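Local coordinates for protein xylulose kinase (Bifidobacterium adolescentis ATCC 15703, PDB 3I8B) that probably catalyses the ATP-dependent phosphorylation of D-xylulose to D-xylulose 5-phosphate, as a member of the FGGY family of carbohydrate kinases, at residues 368-373 with 500-505; 19-24 with 57-62; 97-102 with 138-143. All blocks are in the same frame, centred on the assembly; numbering follows the deposited sequence.

Contact 1. Residues 368-373 with 500-505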
# COMPACT_ATOMS: atom_id res chain seq x y z
N VAL A 368 -4.69 -24.13 -8.49
CA VAL A 368 -3.99 -22.87 -8.73
C VAL A 368 -5.07 -21.82 -8.93
O VAL A 368 -5.68 -21.74 -10.00
CB VAL A 368 -3.06 -22.93 -9.96
CG1 VAL A 368 -2.40 -21.55 -10.21
CG2 VAL A 368 -2.00 -24.00 -9.77
N PRO A 369 -5.31 -21.00 -7.90
CA PRO A 369 -6.55 -20.23 -7.81
C PRO A 369 -6.52 -18.90 -8.53
O PRO A 369 -6.92 -17.90 -7.92
CB PRO A 369 -6.67 -19.96 -6.30
CG PRO A 369 -5.34 -20.36 -5.69
CD PRO A 369 -4.40 -20.68 -6.79
N TYR A 370 -6.06 -18.86 -9.78
CA TYR A 370 -5.99 -17.59 -10.49
C TYR A 370 -7.35 -17.20 -11.10
O TYR A 370 -7.45 -16.86 -12.28
CB TYR A 370 -4.90 -17.62 -11.57
CG TYR A 370 -3.51 -17.91 -11.06
CD1 TYR A 370 -3.20 -17.83 -9.70
CD2 TYR A 370 -2.49 -18.26 -11.93
CE1 TYR A 370 -1.92 -18.10 -9.23
CE2 TYR A 370 -1.22 -18.52 -11.48
CZ TYR A 370 -0.94 -18.44 -10.13
OH TYR A 370 0.33 -18.71 -9.70
N PHE A 371 -8.39 -17.26 -10.28
CA PHE A 371 -9.71 -16.82 -10.74
C PHE A 371 -9.58 -15.40 -11.25
O PHE A 371 -9.19 -14.51 -10.50
CB PHE A 371 -10.72 -16.89 -9.61
CG PHE A 371 -10.93 -18.27 -9.07
CD1 PHE A 371 -11.80 -19.14 -9.70
CD2 PHE A 371 -10.26 -18.70 -7.95
CE1 PHE A 371 -12.00 -20.42 -9.22
CE2 PHE A 371 -10.45 -19.98 -7.45
CZ PHE A 371 -11.32 -20.84 -8.09
N ASP A 372 -9.88 -15.19 -12.53
CA ASP A 372 -9.79 -13.85 -13.11
C ASP A 372 -8.35 -13.32 -13.17
O ASP A 372 -8.12 -12.12 -13.09
CB ASP A 372 -10.68 -12.88 -12.32
CG ASP A 372 -12.12 -13.38 -12.19
OD1 ASP A 372 -12.88 -13.26 -13.18
OD2 ASP A 372 -12.48 -13.90 -11.12
N GLY A 373 -7.39 -14.23 -13.30
CA GLY A 373 -5.99 -13.85 -13.41
C GLY A 373 -5.32 -13.63 -12.06
O GLY A 373 -5.91 -13.94 -11.02
N GLU A 500 5.05 -27.80 -2.58
CA GLU A 500 5.86 -28.33 -3.68
C GLU A 500 4.98 -28.79 -4.85
O GLU A 500 5.34 -28.58 -6.01
CB GLU A 500 6.81 -29.44 -3.20
CG GLU A 500 7.95 -28.90 -2.31
CD GLU A 500 8.85 -30.00 -1.74
OE1 GLU A 500 8.36 -31.13 -1.54
OE2 GLU A 500 10.04 -29.71 -1.47
N ALA A 501 3.85 -29.40 -4.54
CA ALA A 501 2.86 -29.80 -5.55
C ALA A 501 2.23 -28.58 -6.22
O ALA A 501 2.04 -28.55 -7.43
CB ALA A 501 1.78 -30.68 -4.93
N TYR A 502 1.91 -27.57 -5.41
CA TYR A 502 1.32 -26.34 -5.91
C TYR A 502 2.28 -25.67 -6.88
O TYR A 502 1.88 -25.21 -7.94
CB TYR A 502 1.03 -25.39 -4.74
CG TYR A 502 0.49 -24.04 -5.15
CD1 TYR A 502 1.34 -22.98 -5.43
CD2 TYR A 502 -0.88 -23.81 -5.25
CE1 TYR A 502 0.85 -21.74 -5.81
CE2 TYR A 502 -1.39 -22.58 -5.61
CZ TYR A 502 -0.52 -21.54 -5.90
OH TYR A 502 -1.02 -20.31 -6.27
N ALA A 503 3.56 -25.62 -6.51
CA ALA A 503 4.54 -24.95 -7.35
C ALA A 503 4.66 -25.63 -8.71
O ALA A 503 4.70 -24.96 -9.74
CB ALA A 503 5.90 -24.88 -6.66
N LYS A 504 4.70 -26.96 -8.71
CA LYS A 504 4.70 -27.70 -9.96
C LYS A 504 3.50 -27.29 -10.80
O LYS A 504 3.66 -26.86 -11.94
CB LYS A 504 4.69 -29.22 -9.71
CG LYS A 504 6.04 -29.78 -9.28
CD LYS A 504 6.01 -31.31 -9.18
CE LYS A 504 7.37 -31.87 -8.73
NZ LYS A 504 7.61 -31.68 -7.28
N ALA A 505 2.31 -27.39 -10.23
CA ALA A 505 1.08 -27.08 -10.96
C ALA A 505 1.06 -25.68 -11.57
O ALA A 505 0.72 -25.52 -12.73
CB ALA A 505 -0.16 -27.29 -10.08
O HOH W 1 0.94 -18.53 -7.01

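Contact 2. Residues 19-24 with 57-62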
# COMPACT_ATOMS: atom_id res chain seq x y z
N VAL A 19 -9.03 9.68 13.40
CA VAL A 19 -8.08 10.46 14.18
C VAL A 19 -7.85 9.80 15.54
O VAL A 19 -8.78 9.69 16.34
CB VAL A 19 -8.54 11.91 14.39
CG1 VAL A 19 -7.57 12.65 15.30
CG2 VAL A 19 -8.67 12.65 13.05
N ARG A 20 -6.63 9.35 15.78
CA ARG A 20 -6.34 8.67 17.03
C ARG A 20 -5.40 9.49 17.93
O ARG A 20 -4.17 9.47 17.78
CB ARG A 20 -5.74 7.30 16.76
CG ARG A 20 -5.72 6.37 17.97
CD ARG A 20 -4.88 5.17 17.60
NE ARG A 20 -4.94 4.04 18.51
CZ ARG A 20 -4.13 3.87 19.55
NH1 ARG A 20 -3.23 4.79 19.86
NH2 ARG A 20 -4.24 2.77 20.30
N VAL A 21 -5.98 10.23 18.86
CA VAL A 21 -5.17 10.95 19.83
C VAL A 21 -4.54 9.92 20.76
O VAL A 21 -5.25 9.10 21.37
CB VAL A 21 -5.99 11.99 20.59
CG1 VAL A 21 -5.11 12.74 21.59
CG2 VAL A 21 -6.67 12.95 19.62
N THR A 22 -3.22 9.92 20.87
CA THR A 22 -2.60 8.83 21.60
C THR A 22 -1.45 9.26 22.50
O THR A 22 -0.80 10.28 22.26
CB THR A 22 -2.20 7.62 20.65
OG1 THR A 22 -0.79 7.38 20.66
CG2 THR A 22 -2.67 7.84 19.26
N ASP A 23 -1.22 8.47 23.54
CA ASP A 23 -0.15 8.72 24.50
C ASP A 23 1.21 8.50 23.83
O ASP A 23 1.49 7.41 23.33
CB ASP A 23 -0.32 7.80 25.70
CG ASP A 23 0.67 8.09 26.81
OD1 ASP A 23 1.86 7.80 26.63
OD2 ASP A 23 0.24 8.62 27.85
N ALA A 24 2.04 9.54 23.81
CA ALA A 24 3.31 9.47 23.09
C ALA A 24 4.23 8.41 23.68
O ALA A 24 5.00 7.75 22.98
CB ALA A 24 3.99 10.83 23.12
N GLU A 57 -12.83 16.74 15.42
CA GLU A 57 -13.80 17.27 16.38
C GLU A 57 -14.38 16.15 17.24
O GLU A 57 -14.51 16.30 18.46
CB GLU A 57 -14.92 18.01 15.64
CG GLU A 57 -14.55 19.43 15.23
CD GLU A 57 -14.19 20.30 16.44
OE1 GLU A 57 -15.10 20.68 17.21
OE2 GLU A 57 -12.99 20.60 16.62
N GLN A 58 -14.73 15.03 16.61
CA GLN A 58 -15.25 13.88 17.34
C GLN A 58 -14.21 13.34 18.32
O GLN A 58 -14.56 12.81 19.37
CB GLN A 58 -15.71 12.77 16.38
CG GLN A 58 -16.41 11.63 17.12
CD GLN A 58 -16.97 10.56 16.20
OE1 GLN A 58 -18.18 10.33 16.17
NE2 GLN A 58 -16.10 9.90 15.46
N ALA A 59 -12.94 13.48 17.95
CA ALA A 59 -11.84 13.05 18.81
C ALA A 59 -11.49 14.11 19.86
O ALA A 59 -10.47 14.00 20.53
CB ALA A 59 -10.59 12.73 17.97
N GLY A 60 -12.33 15.13 19.98
CA GLY A 60 -12.17 16.15 21.02
C GLY A 60 -11.15 17.23 20.70
O GLY A 60 -10.62 17.88 21.60
N GLY A 61 -10.87 17.43 19.41
CA GLY A 61 -9.90 18.45 19.03
C GLY A 61 -8.48 17.99 19.26
O GLY A 61 -8.26 16.90 19.81
N LEU A 62 -7.53 18.83 18.85
CA LEU A 62 -6.12 18.51 18.92
C LEU A 62 -5.32 19.65 19.59
O LEU A 62 -4.12 19.78 19.38
CB LEU A 62 -5.57 18.30 17.50
CG LEU A 62 -6.32 17.33 16.59
CD1 LEU A 62 -5.77 17.35 15.17
CD2 LEU A 62 -6.28 15.93 17.17

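Contact 3. Residues 97-102 with 138-143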
# COMPACT_ATOMS: atom_id res chain seq x y z
N SER A 97 -9.42 3.83 -14.80
CA SER A 97 -9.37 4.71 -15.97
C SER A 97 -8.00 4.71 -16.65
O SER A 97 -7.92 4.77 -17.88
CB SER A 97 -9.71 6.15 -15.57
OG SER A 97 -11.05 6.29 -15.16
N SER A 98 -6.94 4.67 -15.85
CA SER A 98 -5.59 4.88 -16.34
C SER A 98 -4.91 3.61 -16.82
O SER A 98 -3.71 3.61 -17.12
CB SER A 98 -4.74 5.54 -15.24
OG SER A 98 -4.72 4.72 -14.09
N ALA A 99 -5.67 2.51 -16.87
CA ALA A 99 -5.13 1.24 -17.34
C ALA A 99 -4.42 1.30 -18.71
O ALA A 99 -3.35 0.72 -18.88
CB ALA A 99 -6.23 0.17 -17.35
N PRO A 100 -5.01 2.00 -19.70
CA PRO A 100 -4.33 2.11 -20.99
C PRO A 100 -3.00 2.82 -20.85
O PRO A 100 -2.02 2.41 -21.48
CB PRO A 100 -5.29 2.96 -21.83
CG PRO A 100 -6.63 2.73 -21.21
CD PRO A 100 -6.36 2.59 -19.74
N GLN A 101 -2.96 3.85 -20.02
CA GLN A 101 -1.73 4.60 -19.81
C GLN A 101 -0.65 3.74 -19.13
O GLN A 101 0.52 3.84 -19.47
CB GLN A 101 -2.01 5.88 -19.03
CG GLN A 101 -2.70 6.96 -19.87
CD GLN A 101 -4.18 6.68 -20.10
OE1 GLN A 101 -4.76 7.16 -21.07
NE2 GLN A 101 -4.79 5.93 -19.19
N ALA A 102 -1.05 2.88 -18.20
CA ALA A 102 -0.10 1.97 -17.57
C ALA A 102 0.52 1.05 -18.62
O ALA A 102 1.74 0.86 -18.67
CB ALA A 102 -0.77 1.17 -16.46
N PRO A 138 4.49 -0.38 -14.03
CA PRO A 138 3.23 0.37 -14.06
C PRO A 138 1.96 -0.48 -13.99
O PRO A 138 1.84 -1.51 -14.67
CB PRO A 138 3.30 1.12 -15.39
CG PRO A 138 4.73 1.31 -15.63
CD PRO A 138 5.42 0.08 -15.07
N VAL A 139 1.04 -0.06 -13.13
CA VAL A 139 -0.34 -0.56 -13.13
C VAL A 139 -1.20 0.68 -12.99
O VAL A 139 -0.70 1.76 -12.67
CB VAL A 139 -0.63 -1.58 -11.99
CG1 VAL A 139 0.10 -2.90 -12.23
CG2 VAL A 139 -0.24 -1.01 -10.63
N ALA A 140 -2.49 0.54 -13.23
CA ALA A 140 -3.42 1.66 -13.16
C ALA A 140 -3.39 2.40 -11.82
O ALA A 140 -3.74 3.57 -11.75
CB ALA A 140 -4.85 1.18 -13.45
N SER A 141 -2.98 1.71 -10.76
CA SER A 141 -2.97 2.33 -9.43
C SER A 141 -2.07 3.55 -9.36
O SER A 141 -2.40 4.54 -8.72
CB SER A 141 -2.51 1.34 -8.36
OG SER A 141 -3.51 0.39 -8.09
N TYR A 142 -0.92 3.46 -10.03
CA TYR A 142 0.18 4.39 -9.80
C TYR A 142 -0.03 5.81 -10.31
O TYR A 142 -0.65 6.04 -11.35
CB TYR A 142 1.49 3.81 -10.31
CG TYR A 142 1.82 2.46 -9.72
CD1 TYR A 142 1.23 2.04 -8.53
CD2 TYR A 142 2.72 1.60 -10.34
CE1 TYR A 142 1.53 0.80 -7.98
CE2 TYR A 142 3.03 0.38 -9.81
CZ TYR A 142 2.43 -0.02 -8.62
OH TYR A 142 2.75 -1.25 -8.09
N THR A 143 0.50 6.77 -9.53
CA THR A 143 0.25 8.18 -9.74
C THR A 143 0.60 8.64 -11.15
O THR A 143 -0.17 9.37 -11.78
CB THR A 143 1.04 9.05 -8.72
OG1 THR A 143 0.99 8.43 -7.42
CG2 THR A 143 0.46 10.46 -8.64

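Contact 1. Residues 368-373 with 500-505
The C-terminal helix 496-506 packs here against the loop that leaves strand 366-368, and Tyr502 of the helix meets Val368, Pro369 and Tyr370 in a row at the strand's end. No direct hydrogen bond joins the segments; the evidence for the contact is apolar packing plus one bridging water. Tyr502 has CG anti to the backbone N (chi1 177°), and its ring carries the phenol oxygen to the loop. Pro369 CD lies at the edge of that ring, near its plane, 3.4 Å from Tyr502 OH and 3.7 Å from Tyr502 CE2, and the two side chains cross at about a right angle. Tyr502 CE2 is 4.1 Å from Val368 CA. One turn on, Ala505 CB meets Val368 CG2 at 3.8 Å. The other methyl, Val368 CG1, sits 3.3 Å above the centre of the Tyr370 ring, so Val368 packs against helix and neighbouring aromatic at once. The phenol groups of Tyr370 and Tyr502 are joined through a water, 2.8 Å from Tyr370 OH and 2.7 Å from Tyr502 OH, which lies in the plane of both rings at their edges. A phenylalanine in place of Tyr502, lacking the phenol oxygen, would probably leave the water with Tyr370 alone of the two tyrosines and weaken the contact at Pro369 CD. Beyond the strand, consecutive inverse gamma turns centred on Pro369 and Tyr370 lead into a type II beta turn from Tyr370 to Gly373. The contact is thus a helix-on-loop packing: the C-terminal helix rests on the end of strand 366-368 and, where Tyr502 touches Cys409, Ser410 and Asp413, on helix 396-420, the strand and its loop belonging to the C-terminal, actin-like region of the FGGY kinases.

Contact 2. Residues 19-24 with 57-62
Val19 and Val21 of strand 16-23 face the end of helix 46-58, where Ala59 and Leu62 receive them. This apolar group is the tightly packed part. Both valines point toward the helix end, as expected for residues two apart on a strand. Leu62 CD2 bridges them, 4.0 Å from Val19 CG1 and 3.9 Å from Val21 CG2, and the leucine crosses each valine obliquely. Ala59 CB adds a second point of contact, 4.0 Å from Val19 CG1 and 3.9 Å from Val19 O. The Val21 methyl that does the touching is CG2, anti to the carbonyl carbon; besides Leu62 it approaches Ala59 O at 4.0 Å. Val21 also rests on Leu6 and Leu62 on Ala8, both of the adjoining strand 6-12, so the cluster continues across the sheet.

The other side is looser. Glu57, Gln58 and Gly60 are exposed and take no part in the packing, and Gly61 adds little. Here the backbone itself ends the helix: Gly60 is the C-prime residue of a Schellman motif, with positive phi (81°), and its N bonds to Glu57 O at 2.9 Å, while Gly61 N bonds to Ala56 O. The carbonyls of Ala59 and Gly61 accept hydrogen bonds from Arg31 of strand 29-36, which ties the turn to the sheet as well. The turn that follows helix 46-58, closed by a Schellman motif, packs through Ala59 and Leu62 on the sheet, consistent with the N-terminal, actin-like ATPase domain of the FGGY kinases.

Contact 3. Residues 97-102 with 138-143
Ala102 and Ala140 carry most of the apolar contact between the first turn of helix 99-110 and the loop before helix 143-153. Ala102 CB is directed at the loop backbone, 3.5 Å from Val139 C and 3.7 Å from Ala140 N, so a methyl meets a peptide group. Beside it, Pro138 CB approaches Ala102 O at 3.6 Å. Farther toward the start of the helix, Ala140 CB lies 3.8 Å from Ala99 N and 4.3 Å from Ala99 CB. These small side chains allow close backbones: the CA atoms of Ala99 and Ala140 are 4.5 Å apart.

The polar part centres on Ser98, at the N-cap position, although its side chain makes no capping bond. Its OG lies between the backbone N and the carbonyl carbon (chi1 58°) and comes within 2.8 Å of Ala140 O. Ala140 O is hydrogen-bonded to Lys146 NZ, and Ser98 OG to both Thr145 OG1 and Lys146 NZ, so one lysine links the two segments.

Backbone bonds shape each side: Ala102 N to Ser98 O opens the helix, and a type I turn runs from Val139 to Tyr142, whose ring meets that of His75, a predicted substrate-binding residue.

Around the contact, Pro138 reaches Leu105 and Ile106 farther along helix 99-110, and Gln101 touches Ala148, Trp149 and Asn153 of helix 143-153, so the loop lies between two neighbouring helices.

In the fold
The three contacts lie in series along the chain and do not touch. Contacts 1 and 2 are buried and on opposite sides of the chain's centre, their centres about 46 Å apart; contact 3 is partly buried and nearer that centre. Contacts 2 and 3 both belong to the N-terminal FGGY domain, but to different elements: contact 2 sets a helix end on the five-stranded sheet, contact 3 a helix start against a loop. In contact 1 a helix meets the loop after a short strand of the C-terminal domain. Their chemistry differs accordingly: aliphatic methyls in contact 2, a water-bridged tyrosine pair in contact 1, and close alanine packing with lysine-linked oxygens in contact 3.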